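Local coordinates for protein salicylaldehyde dehydrogenase NahF (Pseudomonas putida, PDB 4JZ6) that probably oxidises salicylaldehyde to salicylate with NAD+ as the electron acceptor, a step in the breakdown of naphthalene, at residues 162-167 with 242-247. Numbering follows the deposited sequence.
With NK (salicylaldehyde), chain B.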
ATOM      1  N   ILE A 162       6.390 -13.696  -4.720  1.00 23.17           N
ATOM      2  CA  ILE A 162       7.792 -13.968  -5.005  1.00 22.15           C
ATOM      3  C   ILE A 162       8.571 -14.184  -3.708  1.00 25.51           C
ATOM      4  O   ILE A 162       8.564 -13.332  -2.817  1.00 22.79           O
ATOM      5  CB  ILE A 162       8.407 -12.856  -5.856  1.00 22.64           C
ATOM      6  CG1 ILE A 162       7.695 -12.804  -7.212  1.00 23.09           C
ATOM      7  CG2 ILE A 162       9.897 -13.088  -6.048  1.00 23.31           C
ATOM      8  CD1 ILE A 162       8.095 -11.619  -8.086  1.00 23.62           C
ATOM      9  N   VAL A 163       9.229 -15.337  -3.606  1.00 22.21           N
ATOM     10  CA  VAL A 163       9.802 -15.797  -2.343  1.00 25.07           C
ATOM     11  C   VAL A 163      11.277 -16.149  -2.479  1.00 27.70           C
ATOM     12  O   VAL A 163      11.651 -16.879  -3.396  1.00 31.53           O
ATOM     13  CB  VAL A 163       9.055 -17.041  -1.840  1.00 21.76           C
ATOM     14  CG1 VAL A 163       9.636 -17.523  -0.520  1.00 22.22           C
ATOM     15  CG2 VAL A 163       7.582 -16.733  -1.695  1.00 21.16           C
ATOM     16  N   PRO A 164      12.121 -15.630  -1.563  1.00 29.61           N
ATOM     17  CA  PRO A 164      13.567 -15.874  -1.593  1.00 26.26           C
ATOM     18  C   PRO A 164      13.935 -17.211  -0.949  1.00 24.43           C
ATOM     19  O   PRO A 164      13.059 -18.054  -0.749  1.00 23.09           O
ATOM     20  CB  PRO A 164      14.118 -14.725  -0.757  1.00 22.87           C
ATOM     21  CG  PRO A 164      13.062 -14.506   0.260  1.00 22.03           C
ATOM     22  CD  PRO A 164      11.753 -14.730  -0.453  1.00 28.88           C
ATOM     23  N   TRP A 165      15.210 -17.379  -0.603  1.00 24.54           N
ATOM     24  CA  TRP A 165      15.763 -18.681  -0.233  1.00 24.24           C
ATOM     25  C   TRP A 165      16.141 -18.816   1.250  1.00 29.42           C
ATOM     26  O   TRP A 165      16.404 -19.923   1.719  1.00 25.71           O
ATOM     27  CB  TRP A 165      17.011 -18.928  -1.076  1.00 28.10           C
ATOM     28  CG  TRP A 165      17.914 -17.746  -1.013  1.00 30.09           C
ATOM     29  CD1 TRP A 165      17.933 -16.682  -1.869  1.00 28.27           C
ATOM     30  CD2 TRP A 165      18.892 -17.472  -0.005  1.00 29.77           C
ATOM     31  NE1 TRP A 165      18.878 -15.769  -1.464  1.00 26.34           N
ATOM     32  CE2 TRP A 165      19.480 -16.228  -0.323  1.00 27.77           C
ATOM     33  CE3 TRP A 165      19.339 -18.158   1.128  1.00 25.37           C
ATOM     34  CZ2 TRP A 165      20.489 -15.662   0.454  1.00 32.75           C
ATOM     35  CZ3 TRP A 165      20.339 -17.591   1.901  1.00 33.73           C
ATOM     36  CH2 TRP A 165      20.904 -16.359   1.560  1.00 34.97           C
ATOM     37  N   ASN A 166      16.186 -17.706   1.984  1.00 23.44           N
ATOM     38  CA  ASN A 166      16.744 -17.721   3.341  1.00 28.42           C
ATOM     39  C   ASN A 166      15.807 -18.252   4.427  1.00 27.85           C
ATOM     40  O   ASN A 166      16.128 -19.227   5.110  1.00 34.92           O
ATOM     41  CB  ASN A 166      17.310 -16.349   3.716  1.00 23.17           C
ATOM     42  CG  ASN A 166      16.294 -15.245   3.567  1.00 27.61           C
ATOM     43  OD1 ASN A 166      15.339 -15.372   2.800  1.00 25.43           O
ATOM     44  ND2 ASN A 166      16.488 -14.150   4.300  1.00 35.27           N
ATOM     45  N   GLY A 167      14.659 -17.609   4.595  1.00 31.82           N
ATOM     46  CA  GLY A 167      13.594 -18.174   5.405  1.00 26.27           C
ATOM     47  C   GLY A 167      12.872 -19.161   4.511  1.00 21.78           C
ATOM     48  O   GLY A 167      11.680 -19.025   4.231  1.00 21.36           O
ATOM     49  N   ASN A 242       3.211  -9.600  -3.790  1.00 30.66           N
ATOM     50  CA  ASN A 242       4.080  -9.525  -2.623  1.00 26.97           C
ATOM     51  C   ASN A 242       5.486  -9.971  -3.010  1.00 22.62           C
ATOM     52  O   ASN A 242       5.667 -10.995  -3.680  1.00 20.63           O
ATOM     53  CB  ASN A 242       3.532 -10.340  -1.443  1.00 25.63           C
ATOM     54  CG  ASN A 242       3.406 -11.818  -1.757  1.00 21.86           C
ATOM     55  OD1 ASN A 242       4.233 -12.626  -1.342  1.00 24.84           O
ATOM     56  ND2 ASN A 242       2.368 -12.177  -2.493  1.00 19.42           N
ATOM     57  N   PHE A 243       6.474  -9.173  -2.621  1.00 22.87           N
ATOM     58  CA  PHE A 243       7.863  -9.484  -2.919  1.00 23.69           C
ATOM     59  C   PHE A 243       8.722  -9.458  -1.671  1.00 23.80           C
ATOM     60  O   PHE A 243       8.686  -8.499  -0.900  1.00 26.53           O
ATOM     61  CB  PHE A 243       8.437  -8.494  -3.927  1.00 23.76           C
ATOM     62  CG  PHE A 243       9.895  -8.711  -4.209  1.00 27.10           C
ATOM     63  CD1 PHE A 243      10.294  -9.614  -5.184  1.00 25.69           C
ATOM     64  CD2 PHE A 243      10.866  -8.022  -3.496  1.00 23.22           C
ATOM     65  CE1 PHE A 243      11.635  -9.824  -5.445  1.00 28.20           C
ATOM     66  CE2 PHE A 243      12.211  -8.223  -3.751  1.00 24.71           C
ATOM     67  CZ  PHE A 243      12.596  -9.125  -4.726  1.00 29.27           C
ATOM     68  N   THR A 244       9.505 -10.511  -1.486  1.00 20.96           N
ATOM     69  CA  THR A 244      10.455 -10.558  -0.394  1.00 20.90           C
ATOM     70  C   THR A 244      11.832 -10.778  -0.997  1.00 30.21           C
ATOM     71  O   THR A 244      12.038 -11.706  -1.782  1.00 28.33           O
ATOM     72  CB  THR A 244      10.098 -11.666   0.622  1.00 24.10           C
ATOM     73  OG1 THR A 244       8.829 -11.372   1.226  1.00 19.87           O
ATOM     74  CG2 THR A 244      11.157 -11.757   1.715  1.00 23.46           C
ATOM     75  N   GLY A 245      12.766  -9.900  -0.649  1.00 21.86           N
ATOM     76  CA  GLY A 245      14.084  -9.905  -1.255  1.00 22.65           C
ATOM     77  C   GLY A 245      14.786  -8.568  -1.107  1.00 22.91           C
ATOM     78  O   GLY A 245      14.383  -7.739  -0.298  1.00 28.58           O
ATOM     79  N   SER A 246      15.835  -8.353  -1.893  1.00 26.80           N
ATOM     80  CA  SER A 246      16.666  -7.157  -1.757  1.00 28.07           C
ATOM     81  C   SER A 246      15.953  -5.871  -2.156  1.00 26.72           C
ATOM     82  O   SER A 246      15.141  -5.856  -3.086  1.00 24.08           O
ATOM     83  CB  SER A 246      17.954  -7.296  -2.574  1.00 32.71           C
ATOM     84  OG  SER A 246      17.684  -7.303  -3.964  1.00 25.63           O
ATOM     85  N   THR A 247      16.274  -4.797  -1.441  1.00 28.78           N
ATOM     86  CA  THR A 247      15.763  -3.467  -1.734  1.00 26.55           C
ATOM     87  C   THR A 247      16.012  -3.111  -3.193  1.00 28.42           C
ATOM     88  O   THR A 247      15.113  -2.628  -3.886  1.00 35.81           O
ATOM     89  CB  THR A 247      16.446  -2.422  -0.840  1.00 40.37           C
ATOM     90  OG1 THR A 247      16.258  -2.778   0.535  1.00 45.92           O
ATOM     91  CG2 THR A 247      15.865  -1.036  -1.094  1.00 45.58           C
TER
HETATM   92  OAH  NK B 501      14.548 -11.958   7.294  1.00 34.03           O
HETATM   93  CAD  NK B 501      14.058 -12.928   6.751  1.00 24.65           C
HETATM   94  CAA  NK B 501      13.049 -13.668   7.539  1.00 25.42           C
HETATM   95  CAC  NK B 501      11.978 -13.016   8.149  1.00 20.73           C
HETATM   96  CAG  NK B 501      11.059 -13.760   8.884  1.00 20.00           C
HETATM   97  CAI  NK B 501      11.213 -15.126   9.023  1.00 19.66           C
HETATM   98  CAE  NK B 501      12.279 -15.772   8.425  1.00 29.08           C
HETATM   99  CAB  NK B 501      13.204 -15.040   7.681  1.00 29.44           C
HETATM  100  OAF  NK B 501      14.281 -15.634   7.067  1.00 32.05           O
HETATM  101  O   HOH W   1       6.972 -12.573  -0.918  1.00 26.23           O
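The F243 ring meets I162 obliquely: the methyl CG2 of I162 sits 3.6 Å from CD1 of F243 and nearly as close to its CE1. In I162 a chi1 of -63° sets CG1 beside the backbone N and leaves the CG2 methyl anti to it, which turns that methyl rather than the longer CG1 arm to the ring. Further along, the W165 indole has CB of N166 lying over one face, nearer its edge than its centre, and packs edge-to-face with F193. The P164 ring crosses T244 with its CD 3.3 Å from the T244 carbonyl O and its CG 3.6 Å from the T244 methyl CG2. An alanine in place of P164 would probably open a gap over CB and CG2 of T244 and give the turn more backbone freedom. The backbones pair in parallel around I162: its N donates almost straight to N242 O at 3.0 Å, and its O accepts a longer, more bent bond from T244 N. A water hydrogen-bonds to that same I162 O at 2.6 Å and bridges to OD1 of N242, whose ND2 bonds S161 OG. G245 then adopts backbone angles that call for glycine, and a CB there would also strike the F243 ring. Past P164 the chain reaches the substrate: N166, its ND2 held by Q299 O, sets that nitrogen 3.7 Å from the aldehyde carbon CAD of salicylaldehyde, while G167 CA approaches the ligand's OAF to 3.1 Å, where a CB would clash. T244 meanwhile touches E267, the predicted active-site residue. Strands 159-162 and 240-244 are central neighbours in the 3-2-1-4-5 parallel order of the Rossmann-like NAD-binding domain of aldehyde dehydrogenases, the loop after 159-162 leading into the salicylaldehyde pocket.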